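Local coordinates for Non-structural protein 2 (Bluetongue virus, PDB 1UTY) that binds single-stranded RNA through this amino-terminal domain of the viral non-structural phosphoprotein NS2, at residues Thr9-Leu15 and Pro33-Ile39; Leu22-Ala27 and Ala44-Val48; Val17-Thr21 and Val60-Gly64. All coordinates share one frame. Residues are numbered along the deposited sequence.

Overall arrangement
All three contacts lie in the RNA-binding domain of NS2. Interaction 1 pairs strands 10-15 and 34-39 inside a mixed sheet. In interaction 2, helix 22-29, which links those two strands, packs on strand 44-48, one of the two outermost within the chain. Its centre is about 8 Å from that of interaction 1, and backbone hydrogen bonds between strands 34-39 and 44-48 join the two. Interaction 3 brings the loop before the helix to the loop after strand 56-59, its centre about 14 Å from that of interaction 1 and 11 Å from that of interaction 2. Along the chain, interaction 2 is nested within interaction 3, while interaction 1 crosses both. Together they tie the helix and its preceding loop to the sheet.

Interaction 1: Thr9-Leu15 and Pro33-Ile39; sequences TKNIFVL and PYCQIKI
Residues 10-15 and 34-39 are extended strands; Pro-33 (phi/psi -70/-40) leads into the second as a loop residue. The strands run antiparallel, their axes 155° apart and 4.4 Å at closest approach. Lys-10 pairs with Ile-39, Ile-12 with Ile-37 and Val-14 with Cys-35 as hydrogen-bonded pairs, with CA-CA distances of 5.2, 4.9 and 5.0 Å. Between them lie the non-hydrogen-bonded pairs Asn-11/Lys-38 and Phe-13/Gln-36. The ladder is regular: Lys-10 N to Ile-39 O 2.9 Å, Ile-39 N to Lys-10 O 2.8 Å, Ile-12 N to Ile-37 O 2.7 Å, Ile-37 N to Ile-12 O 2.5 Å, Val-14 N to Cys-35 O 2.8 Å and Cys-35 N to Val-14 O 2.9 Å. CA-H...O contacts such as Gln-36 CA to Ile-12 O, 3.3 Å, fill in between.

These strands sit inside a mixed sheet: 44-48 flanks 34-39, while 56-59 runs parallel to 10-15 on its other side. One face carries Ile-12, Val-14, Cys-35, Ile-37 and Ile-39, with Ile-12 CD1 to Ile-39 CD1 and Val-14 CG2 to Ile-37 CD1 both 3.7 Å; Lys-10, at its end, leads away. Cys-23 of helix 22-29 and residues of strand 73-79 pack on this face.

The other face is mixed. Asn-11 (chi1 m) turns OD1 to accept from Gln-36 NE2 at 2.7 Å, Gln-36 being t,t. Phe-13 (m) brings CE1 to 3.6 Å from Gln-36 CG. Tyr-34 (m) lies with CE1 3.9 Å from Leu-15 CB, and its OH bonds to Pro-145 O of the second subunit, whose Leu-144 packs on Leu-15 and Tyr-34.

Interaction 2: Leu22-Ala27 and Ala44-Val48; sequences LCGAIA and AFKPV
A proline within an edge strand presses its ring against a helix here: Pro-47 CG lies just 3.4 Å from Ile-26 CG2, the tightest approach between residues 22-27 and 44-48. The first segment opens helix 22-29, with regular i to i+4 bonds from Ile-26 N to Leu-22 O and from Ala-27 N to Cys-23 O, each 3.0 Å. The second is an extended strand. Their axes come within 8.4 Å, with N-to-C directions 48° apart (signed crossing -48°), and the backbones are nearest at Ala-27 and Pro-47, CA-CA 4.9 Å.

Phe-45 and Pro-47 both point toward the helix, while Lys-46 between them points away. Phe-45 takes chi1 t and chi2 -81°, reaching the side chains of Leu-22, Cys-23 and Ile-26. Ile-26 (m,m) sets CG2 against the edge of the ring, 3.5 Å from CE1 of Phe-45. Leu-22 (t,p) brings CD2 to 4.2 Å from Phe-45 CZ. Cys-23 (m) places SG 4.2 Å from Phe-45 CE2 in an oblique sulfur-aromatic contact, 5.5 Å from the ring centroid. Ala-27 CA lies 4.1 Å from Pro-47 CB.

The helix belongs to the connection between strands 10-15 and 34-39, and here it packs on strand 44-48, one of the two outermost strands within the chain, through Phe-45 and Pro-47. With only carbon and sulfur meeting across this interface, the two elements are held by van der Waals and hydrophobic contact, which depends on shape rather than on polar pairing.

Interaction 3: Val17-Thr21 and Val60-Gly64; sequences VTAKT and VPGPG
An N-cap residue sits at the heart of this loop-loop contact: Thr-21 immediately precedes helix 22-29, and its OG1 takes part in hydrogen bonds with Gly-24 N and with Asp-16 OD2. Segment 17-21 is the turn between strand 10-15 and that helix; segment 60-64 leads from strand 56-59 into strand 64-70. Neither forms regular structure across the contact, and their touching parts run 53° apart. CA atoms come to 5.2 Å for Lys-20/Gly-62 and again for Thr-21/Pro-63, and to 6.7 Å for Thr-18/Pro-61.

Thr-21 adopts chi1 p (70°). With OG1 engaged in the cap, CG2 is laid against the facing loop, 3.4 Å from Gly-62 C, 3.6 Å from Pro-63 N and 4.3 Å from Val-60 CG2, where Val-60 is m. Lys-20 (m,m,t,t) points its CA-CB bond toward the other loop but carries its amine away, so it packs through CB, 4.0 Å from Pro-63 CD and 4.4 Å from Gly-62 CA. Between Thr-18 and Lys-20, Ala-19 takes left-handed backbone angles (54/41) and turns its methyl away from the contact.

Gly-62 is fully extended (phi/psi 166/-167), and in this conformation a CB would run into Pro-63 CD of its own loop. Its carbonyl O bonds to Tyr-66 OH.

Polar links flank the other end. A water accepts from Val-17 N at 2.7 Å and lies within hydrogen-bonding distance of Val-60 O, 2.9 Å. Thr-18, also p, makes a weak hydrogen bond from OG1 to Pro-61 O at 3.1 Å.

Interaction 1: Thr9-Leu15 and Pro33-Ile39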
ATOM      1  N   THR A   9      12.522 -15.096  -7.043  1.00 28.74           N
ATOM      2  CA  THR A   9      13.482 -14.307  -6.279  1.00 27.85           C
ATOM      3  C   THR A   9      13.178 -12.807  -6.379  1.00 27.53           C
ATOM      4  O   THR A   9      12.953 -12.296  -7.475  1.00 27.59           O
ATOM      5  CB  THR A   9      14.908 -14.600  -6.862  1.00 27.95           C
ATOM      6  OG1 THR A   9      15.234 -15.980  -6.658  1.00 27.82           O
ATOM      7  CG2 THR A   9      16.017 -13.856  -6.123  1.00 26.76           C
ATOM      8  N   LYS A  10      13.199 -12.098  -5.252  1.00 26.63           N
ATOM      9  CA  LYS A  10      13.088 -10.639  -5.279  1.00 26.16           C
ATOM     10  C   LYS A  10      14.369  -9.955  -4.791  1.00 25.66           C
ATOM     11  O   LYS A  10      14.981 -10.384  -3.799  1.00 25.34           O
ATOM     12  CB  LYS A  10      11.886 -10.147  -4.461  1.00 26.45           C
ATOM     13  CG  LYS A  10      10.502 -10.683  -4.907  1.00 27.69           C
ATOM     14  CD  LYS A  10      10.068 -10.174  -6.292  1.00 29.09           C
ATOM     15  CE  LYS A  10       9.146 -11.185  -6.998  1.00 31.57           C
ATOM     16  NZ  LYS A  10       9.473 -11.416  -8.452  1.00 31.80           N
ATOM     17  N   ASN A  11      14.747  -8.880  -5.487  1.00 24.70           N
ATOM     18  CA  ASN A  11      15.920  -8.080  -5.148  1.00 23.68           C
ATOM     19  C   ASN A  11      15.573  -6.663  -4.755  1.00 22.70           C
ATOM     20  O   ASN A  11      15.116  -5.876  -5.575  1.00 22.55           O
ATOM     21  CB  ASN A  11      16.890  -8.049  -6.325  1.00 24.20           C
ATOM     22  CG  ASN A  11      17.652  -9.320  -6.458  1.00 25.43           C
ATOM     23  OD1 ASN A  11      18.626  -9.534  -5.739  1.00 29.55           O
ATOM     24  ND2 ASN A  11      17.191 -10.206  -7.335  1.00 24.53           N
ATOM     25  N   ILE A  12      15.808  -6.349  -3.492  1.00 21.51           N
ATOM     26  CA  ILE A  12      15.492  -5.052  -2.944  1.00 20.98           C
ATOM     27  C   ILE A  12      16.814  -4.349  -2.663  1.00 20.63           C
ATOM     28  O   ILE A  12      17.702  -4.903  -2.018  1.00 20.56           O
ATOM     29  CB  ILE A  12      14.593  -5.205  -1.666  1.00 21.20           C
ATOM     30  CG1 ILE A  12      13.274  -5.892  -2.028  1.00 21.01           C
ATOM     31  CG2 ILE A  12      14.241  -3.854  -1.036  1.00 20.23           C
ATOM     32  CD1 ILE A  12      13.262  -7.365  -1.718  1.00 24.50           C
ATOM     33  N   PHE A  13      16.936  -3.147  -3.205  1.00 19.68           N
ATOM     34  CA  PHE A  13      18.109  -2.324  -3.055  1.00 19.52           C
ATOM     35  C   PHE A  13      17.697  -1.136  -2.216  1.00 19.73           C
ATOM     36  O   PHE A  13      17.020  -0.230  -2.696  1.00 19.65           O
ATOM     37  CB  PHE A  13      18.629  -1.905  -4.436  1.00 19.35           C
ATOM     38  CG  PHE A  13      19.011  -3.084  -5.313  1.00 18.54           C
ATOM     39  CD1 PHE A  13      20.299  -3.609  -5.265  1.00 16.31           C
ATOM     40  CD2 PHE A  13      18.060  -3.687  -6.144  1.00 16.42           C
ATOM     41  CE1 PHE A  13      20.657  -4.720  -6.053  1.00 18.38           C
ATOM     42  CE2 PHE A  13      18.390  -4.787  -6.940  1.00 18.49           C
ATOM     43  CZ  PHE A  13      19.703  -5.320  -6.892  1.00 17.90           C
ATOM     44  N   VAL A  14      18.054  -1.176  -0.938  1.00 20.02           N
ATOM     45  CA  VAL A  14      17.682  -0.110  -0.021  1.00 20.23           C
ATOM     46  C   VAL A  14      18.633   1.045  -0.226  1.00 20.85           C
ATOM     47  O   VAL A  14      19.855   0.867  -0.193  1.00 21.57           O
ATOM     48  CB  VAL A  14      17.663  -0.570   1.456  1.00 20.14           C
ATOM     49  CG1 VAL A  14      17.157   0.541   2.352  1.00 18.38           C
ATOM     50  CG2 VAL A  14      16.764  -1.817   1.619  1.00 19.42           C
ATOM     51  N   LEU A  15      18.055   2.213  -0.497  1.00 21.37           N
ATOM     52  CA  LEU A  15      18.773   3.466  -0.532  1.00 21.97           C
ATOM     53  C   LEU A  15      18.375   4.192   0.744  1.00 22.60           C
ATOM     54  O   LEU A  15      17.221   4.629   0.895  1.00 23.60           O
ATOM     55  CB  LEU A  15      18.388   4.273  -1.775  1.00 21.53           C
ATOM     56  CG  LEU A  15      18.934   5.712  -1.869  1.00 23.12           C
ATOM     57  CD1 LEU A  15      20.470   5.742  -1.899  1.00 21.96           C
ATOM     58  CD2 LEU A  15      18.350   6.469  -3.086  1.00 23.48           C
ATOM     59  N   PRO A  33      26.324   3.016  -2.202  1.00 19.99           N
ATOM     60  CA  PRO A  33      25.023   3.698  -2.103  1.00 20.23           C
ATOM     61  C   PRO A  33      23.888   2.771  -1.637  1.00 20.51           C
ATOM     62  O   PRO A  33      23.081   3.192  -0.812  1.00 20.77           O
ATOM     63  CB  PRO A  33      24.774   4.246  -3.519  1.00 19.71           C
ATOM     64  CG  PRO A  33      25.788   3.593  -4.428  1.00 20.01           C
ATOM     65  CD  PRO A  33      26.801   2.879  -3.591  1.00 20.14           C
ATOM     66  N   TYR A  34      23.843   1.526  -2.107  1.00 20.89           N
ATOM     67  CA  TYR A  34      22.724   0.638  -1.749  1.00 21.26           C
ATOM     68  C   TYR A  34      23.091  -0.484  -0.803  1.00 21.48           C
ATOM     69  O   TYR A  34      24.255  -0.918  -0.747  1.00 21.05           O
ATOM     70  CB  TYR A  34      22.081   0.018  -2.992  1.00 20.77           C
ATOM     71  CG  TYR A  34      21.699   1.039  -4.020  1.00 21.12           C
ATOM     72  CD1 TYR A  34      20.469   1.704  -3.953  1.00 20.35           C
ATOM     73  CD2 TYR A  34      22.572   1.356  -5.064  1.00 21.27           C
ATOM     74  CE1 TYR A  34      20.120   2.676  -4.917  1.00 19.99           C
ATOM     75  CE2 TYR A  34      22.234   2.323  -6.019  1.00 20.00           C
ATOM     76  CZ  TYR A  34      21.010   2.970  -5.945  1.00 18.96           C
ATOM     77  OH  TYR A  34      20.699   3.920  -6.894  1.00 18.26           O
ATOM     78  N   CYS A  35      22.081  -0.964  -0.074  1.00 21.50           N
ATOM     79  CA  CYS A  35      22.174  -2.283   0.518  1.00 22.08           C
ATOM     80  C   CYS A  35      21.233  -3.238  -0.199  1.00 22.27           C
ATOM     81  O   CYS A  35      20.002  -3.069  -0.139  1.00 23.12           O
ATOM     82  CB  CYS A  35      21.881  -2.252   2.013  1.00 22.39           C
ATOM     83  SG  CYS A  35      22.341  -3.794   2.815  1.00 24.43           S
ATOM     84  N   GLN A  36      21.795  -4.229  -0.887  1.00 21.69           N
ATOM     85  CA  GLN A  36      20.965  -5.238  -1.536  1.00 21.89           C
ATOM     86  C   GLN A  36      20.400  -6.265  -0.542  1.00 22.20           C
ATOM     87  O   GLN A  36      21.157  -6.882   0.237  1.00 22.04           O
ATOM     88  CB  GLN A  36      21.729  -5.961  -2.644  1.00 21.50           C
ATOM     89  CG  GLN A  36      20.939  -7.082  -3.313  1.00 22.88           C
ATOM     90  CD  GLN A  36      21.777  -7.884  -4.328  1.00 24.61           C
ATOM     91  OE1 GLN A  36      23.006  -7.883  -4.262  1.00 26.68           O
ATOM     92  NE2 GLN A  36      21.114  -8.573  -5.242  1.00 21.40           N
ATOM     93  N   ILE A  37      19.071  -6.441  -0.586  1.00 21.89           N
ATOM     94  CA  ILE A  37      18.400  -7.555   0.077  1.00 21.38           C
ATOM     95  C   ILE A  37      17.799  -8.492  -0.963  1.00 21.54           C
ATOM     96  O   ILE A  37      16.926  -8.107  -1.726  1.00 21.18           O
ATOM     97  CB  ILE A  37      17.306  -7.052   1.047  1.00 21.70           C
ATOM     98  CG1 ILE A  37      17.911  -6.023   2.007  1.00 20.58           C
ATOM     99  CG2 ILE A  37      16.669  -8.238   1.805  1.00 19.30           C
ATOM    100  CD1 ILE A  37      16.888  -5.316   2.853  1.00 20.97           C
ATOM    101  N   LYS A  38      18.292  -9.722  -0.987  1.00 22.03           N
ATOM    102  CA  LYS A  38      17.817 -10.735  -1.914  1.00 22.41           C
ATOM    103  C   LYS A  38      16.988 -11.760  -1.157  1.00 22.83           C
ATOM    104  O   LYS A  38      17.464 -12.351  -0.187  1.00 22.47           O
ATOM    105  CB  LYS A  38      18.982 -11.420  -2.612  1.00 22.22           C
ATOM    106  CG  LYS A  38      18.557 -12.445  -3.660  1.00 22.31           C
ATOM    107  CD  LYS A  38      19.678 -12.705  -4.669  1.00 22.64           C
ATOM    108  CE  LYS A  38      20.652 -13.759  -4.165  1.00 23.60           C
ATOM    109  NZ  LYS A  38      21.823 -13.956  -5.103  1.00 23.10           N
ATOM    110  N   ILE A  39      15.745 -11.949  -1.599  1.00 23.38           N
ATOM    111  CA  ILE A  39      14.842 -12.927  -0.983  1.00 24.30           C
ATOM    112  C   ILE A  39      14.587 -14.036  -1.984  1.00 23.84           C
ATOM    113  O   ILE A  39      14.352 -13.758  -3.154  1.00 25.09           O
ATOM    114  CB  ILE A  39      13.507 -12.262  -0.567  1.00 24.61           C
ATOM    115  CG1 ILE A  39      13.744 -11.171   0.465  1.00 24.99           C
ATOM    116  CG2 ILE A  39      12.550 -13.292   0.031  1.00 26.59           C
ATOM    117  CD1 ILE A  39      12.577 -10.217   0.574  1.00 28.44           C
TER
HETATM  118  O   HOH W   1      21.801   2.935   1.565  1.00 41.96           O

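Interaction 2: Leu22-Ala27 and Ala44-Val48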
ATOM      1  N   LEU A  22      20.023  -0.290   9.702  1.00 23.77           N
ATOM      2  CA  LEU A  22      21.167  -1.179   9.585  1.00 24.31           C
ATOM      3  C   LEU A  22      21.716  -1.188   8.149  1.00 24.35           C
ATOM      4  O   LEU A  22      22.925  -1.048   7.944  1.00 24.46           O
ATOM      5  CB  LEU A  22      20.817  -2.605  10.024  1.00 24.04           C
ATOM      6  CG  LEU A  22      22.003  -3.561   9.841  1.00 24.45           C
ATOM      7  CD1 LEU A  22      23.007  -3.346  10.964  1.00 23.71           C
ATOM      8  CD2 LEU A  22      21.552  -5.014   9.771  1.00 24.69           C
ATOM      9  N   CYS A  23      20.814  -1.360   7.185  1.00 24.43           N
ATOM     10  CA  CYS A  23      21.094  -1.263   5.751  1.00 25.33           C
ATOM     11  C   CYS A  23      21.915  -0.055   5.357  1.00 24.99           C
ATOM     12  O   CYS A  23      22.894  -0.193   4.634  1.00 25.37           O
ATOM     13  CB  CYS A  23      19.776  -1.180   4.969  1.00 25.27           C
ATOM     14  SG  CYS A  23      18.896  -2.737   4.904  1.00 28.83           S
ATOM     15  N   GLY A  24      21.474   1.126   5.797  1.00 25.12           N
ATOM     16  CA  GLY A  24      22.130   2.382   5.479  1.00 24.85           C
ATOM     17  C   GLY A  24      23.495   2.496   6.122  1.00 25.24           C
ATOM     18  O   GLY A  24      24.450   2.959   5.484  1.00 24.97           O
ATOM     19  N   ALA A  25      23.584   2.073   7.386  1.00 25.37           N
ATOM     20  CA  ALA A  25      24.837   2.122   8.143  1.00 25.69           C
ATOM     21  C   ALA A  25      25.898   1.300   7.429  1.00 25.78           C
ATOM     22  O   ALA A  25      27.014   1.763   7.210  1.00 25.87           O
ATOM     23  CB  ALA A  25      24.630   1.617   9.590  1.00 25.30           C
ATOM     24  N   ILE A  26      25.512   0.086   7.046  1.00 26.20           N
ATOM     25  CA  ILE A  26      26.386  -0.878   6.394  1.00 26.59           C
ATOM     26  C   ILE A  26      26.812  -0.402   5.006  1.00 26.38           C
ATOM     27  O   ILE A  26      27.978  -0.494   4.646  1.00 26.63           O
ATOM     28  CB  ILE A  26      25.671  -2.256   6.332  1.00 26.91           C
ATOM     29  CG1 ILE A  26      25.606  -2.905   7.726  1.00 28.21           C
ATOM     30  CG2 ILE A  26      26.309  -3.189   5.302  1.00 27.93           C
ATOM     31  CD1 ILE A  26      26.920  -2.927   8.516  1.00 29.79           C
ATOM     32  N   ALA A  27      25.867   0.114   4.234  1.00 26.57           N
ATOM     33  CA  ALA A  27      26.187   0.670   2.932  1.00 26.93           C
ATOM     34  C   ALA A  27      27.216   1.796   3.068  1.00 27.11           C
ATOM     35  O   ALA A  27      28.207   1.837   2.326  1.00 27.12           O
ATOM     36  CB  ALA A  27      24.920   1.157   2.243  1.00 26.93           C
ATOM     37  N   ALA A  44      20.564 -12.990   0.366  1.00 17.03           N
ATOM     38  CA  ALA A  44      21.779 -12.184   0.418  1.00 17.83           C
ATOM     39  C   ALA A  44      21.573 -10.856   1.099  1.00 18.67           C
ATOM     40  O   ALA A  44      20.518 -10.245   0.996  1.00 19.39           O
ATOM     41  CB  ALA A  44      22.401 -11.983  -1.005  1.00 17.08           C
ATOM     42  N   PHE A  45      22.607 -10.405   1.791  1.00 19.70           N
ATOM     43  CA  PHE A  45      22.665  -9.052   2.314  1.00 20.94           C
ATOM     44  C   PHE A  45      24.007  -8.539   1.799  1.00 20.75           C
ATOM     45  O   PHE A  45      25.040  -9.141   2.064  1.00 20.25           O
ATOM     46  CB  PHE A  45      22.572  -9.094   3.849  1.00 21.65           C
ATOM     47  CG  PHE A  45      22.702  -7.745   4.531  1.00 25.85           C
ATOM     48  CD1 PHE A  45      23.954  -7.171   4.754  1.00 30.39           C
ATOM     49  CD2 PHE A  45      21.577  -7.069   4.992  1.00 29.50           C
ATOM     50  CE1 PHE A  45      24.078  -5.922   5.404  1.00 32.53           C
ATOM     51  CE2 PHE A  45      21.687  -5.829   5.636  1.00 30.59           C
ATOM     52  CZ  PHE A  45      22.936  -5.258   5.849  1.00 31.72           C
ATOM     53  N   LYS A  46      23.997  -7.459   1.018  1.00 21.41           N
ATOM     54  CA  LYS A  46      25.245  -6.943   0.467  1.00 22.08           C
ATOM     55  C   LYS A  46      25.161  -5.504   0.014  1.00 22.36           C
ATOM     56  O   LYS A  46      24.292  -5.171  -0.782  1.00 22.85           O
ATOM     57  CB  LYS A  46      25.751  -7.815  -0.702  1.00 22.34           C
ATOM     58  CG  LYS A  46      26.896  -7.169  -1.471  1.00 22.51           C
ATOM     59  CD  LYS A  46      27.678  -8.142  -2.339  1.00 24.35           C
ATOM     60  CE  LYS A  46      29.060  -7.564  -2.687  1.00 24.44           C
ATOM     61  NZ  LYS A  46      29.812  -8.373  -3.704  1.00 26.14           N
ATOM     62  N   PRO A  47      26.077  -4.657   0.504  1.00 22.75           N
ATOM     63  CA  PRO A  47      26.240  -3.292  -0.013  1.00 22.27           C
ATOM     64  C   PRO A  47      26.683  -3.332  -1.474  1.00 21.88           C
ATOM     65  O   PRO A  47      27.649  -4.024  -1.784  1.00 21.72           O
ATOM     66  CB  PRO A  47      27.374  -2.718   0.850  1.00 22.15           C
ATOM     67  CG  PRO A  47      27.393  -3.547   2.050  1.00 23.17           C
ATOM     68  CD  PRO A  47      27.020  -4.936   1.606  1.00 22.65           C
ATOM     69  N   VAL A  48      25.973  -2.621  -2.349  1.00 21.44           N
ATOM     70  CA  VAL A  48      26.296  -2.627  -3.780  1.00 20.98           C
ATOM     71  C   VAL A  48      26.251  -1.237  -4.421  1.00 21.07           C
ATOM     72  O   VAL A  48      25.695  -0.295  -3.850  1.00 20.97           O
ATOM     73  CB  VAL A  48      25.398  -3.596  -4.580  1.00 21.00           C
ATOM     74  CG1 VAL A  48      25.756  -5.026  -4.254  1.00 19.74           C
ATOM     75  CG2 VAL A  48      23.905  -3.301  -4.336  1.00 19.23           C
TER

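Interaction 3: Val17-Thr21 and Val60-Gly64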
ATOM      1  N   VAL A  17      20.179   7.048   2.702  1.00 23.64           N
ATOM      2  CA  VAL A  17      21.273   8.021   2.680  1.00 23.62           C
ATOM      3  C   VAL A  17      21.661   8.551   4.076  1.00 23.44           C
ATOM      4  O   VAL A  17      22.846   8.829   4.322  1.00 23.15           O
ATOM      5  CB  VAL A  17      20.954   9.204   1.673  1.00 24.16           C
ATOM      6  CG1 VAL A  17      21.751  10.461   1.991  1.00 24.31           C
ATOM      7  CG2 VAL A  17      21.246   8.781   0.240  1.00 24.24           C
ATOM      8  N   THR A  18      20.682   8.702   4.974  1.00 22.94           N
ATOM      9  CA  THR A  18      20.979   9.157   6.337  1.00 23.38           C
ATOM     10  C   THR A  18      21.502   8.022   7.204  1.00 22.96           C
ATOM     11  O   THR A  18      21.929   8.252   8.327  1.00 22.69           O
ATOM     12  CB  THR A  18      19.779   9.890   7.050  1.00 23.17           C
ATOM     13  OG1 THR A  18      18.676   8.989   7.225  1.00 24.96           O
ATOM     14  CG2 THR A  18      19.223  11.013   6.195  1.00 22.93           C
ATOM     15  N   ALA A  19      21.468   6.803   6.671  1.00 23.29           N
ATOM     16  CA  ALA A  19      22.078   5.637   7.323  1.00 23.49           C
ATOM     17  C   ALA A  19      21.600   5.409   8.760  1.00 23.74           C
ATOM     18  O   ALA A  19      22.392   5.090   9.640  1.00 23.81           O
ATOM     19  CB  ALA A  19      23.599   5.741   7.282  1.00 23.36           C
ATOM     20  N   LYS A  20      20.301   5.580   8.990  1.00 24.47           N
ATOM     21  CA  LYS A  20      19.723   5.305  10.300  1.00 24.88           C
ATOM     22  C   LYS A  20      19.199   3.862  10.372  1.00 24.86           C
ATOM     23  O   LYS A  20      18.906   3.370  11.459  1.00 25.68           O
ATOM     24  CB  LYS A  20      18.617   6.317  10.665  1.00 25.35           C
ATOM     25  CG  LYS A  20      19.004   7.818  10.592  1.00 25.14           C
ATOM     26  CD  LYS A  20      20.208   8.143  11.443  1.00 26.20           C
ATOM     27  CE  LYS A  20      20.379   9.655  11.665  1.00 25.38           C
ATOM     28  NZ  LYS A  20      21.532   9.860  12.573  1.00 23.84           N
ATOM     29  N   THR A  21      19.082   3.182   9.231  1.00 23.91           N
ATOM     30  CA  THR A  21      18.781   1.748   9.257  1.00 23.17           C
ATOM     31  C   THR A  21      20.076   0.946   9.214  1.00 23.60           C
ATOM     32  O   THR A  21      21.110   1.437   8.734  1.00 23.31           O
ATOM     33  CB  THR A  21      17.868   1.305   8.081  1.00 22.97           C
ATOM     34  OG1 THR A  21      18.594   1.378   6.847  1.00 21.06           O
ATOM     35  CG2 THR A  21      16.673   2.235   7.892  1.00 21.88           C
ATOM     36  N   VAL A  60      14.347   4.920   1.416  1.00 22.11           N
ATOM     37  CA  VAL A  60      13.723   5.241   2.709  1.00 21.66           C
ATOM     38  C   VAL A  60      14.477   6.343   3.448  1.00 20.93           C
ATOM     39  O   VAL A  60      15.656   6.542   3.190  1.00 20.61           O
ATOM     40  CB  VAL A  60      13.518   3.984   3.635  1.00 21.45           C
ATOM     41  CG1 VAL A  60      12.761   2.888   2.905  1.00 22.58           C
ATOM     42  CG2 VAL A  60      14.819   3.467   4.191  1.00 21.00           C
ATOM     43  N   PRO A  61      13.797   7.067   4.342  1.00 20.79           N
ATOM     44  CA  PRO A  61      14.442   8.120   5.148  1.00 20.54           C
ATOM     45  C   PRO A  61      14.957   7.660   6.532  1.00 20.21           C
ATOM     46  O   PRO A  61      15.615   8.454   7.218  1.00 20.32           O
ATOM     47  CB  PRO A  61      13.308   9.127   5.333  1.00 20.49           C
ATOM     48  CG  PRO A  61      12.076   8.215   5.476  1.00 21.12           C
ATOM     49  CD  PRO A  61      12.349   6.987   4.620  1.00 20.29           C
ATOM     50  N   GLY A  62      14.670   6.418   6.917  1.00 19.73           N
ATOM     51  CA  GLY A  62      15.036   5.881   8.218  1.00 19.41           C
ATOM     52  C   GLY A  62      14.297   4.579   8.527  1.00 19.84           C
ATOM     53  O   GLY A  62      13.653   3.982   7.641  1.00 19.05           O
ATOM     54  N   PRO A  63      14.344   4.145   9.785  1.00 19.72           N
ATOM     55  CA  PRO A  63      13.740   2.861  10.171  1.00 20.03           C
ATOM     56  C   PRO A  63      12.219   2.881  10.014  1.00 20.28           C
ATOM     57  O   PRO A  63      11.609   3.953  10.025  1.00 20.19           O
ATOM     58  CB  PRO A  63      14.146   2.677  11.644  1.00 20.04           C
ATOM     59  CG  PRO A  63      14.648   3.999  12.116  1.00 20.60           C
ATOM     60  CD  PRO A  63      14.925   4.866  10.927  1.00 19.98           C
ATOM     61  N   GLY A  64      11.621   1.704   9.866  1.00 20.37           N
ATOM     62  CA  GLY A  64      10.209   1.599   9.569  1.00 19.90           C
ATOM     63  C   GLY A  64       9.796   0.255   9.004  1.00 20.27           C
ATOM     64  O   GLY A  64      10.634  -0.565   8.599  1.00 20.65           O
TER
HETATM   65  O   HOH W   2      17.783   7.740   1.584  1.00 30.44           O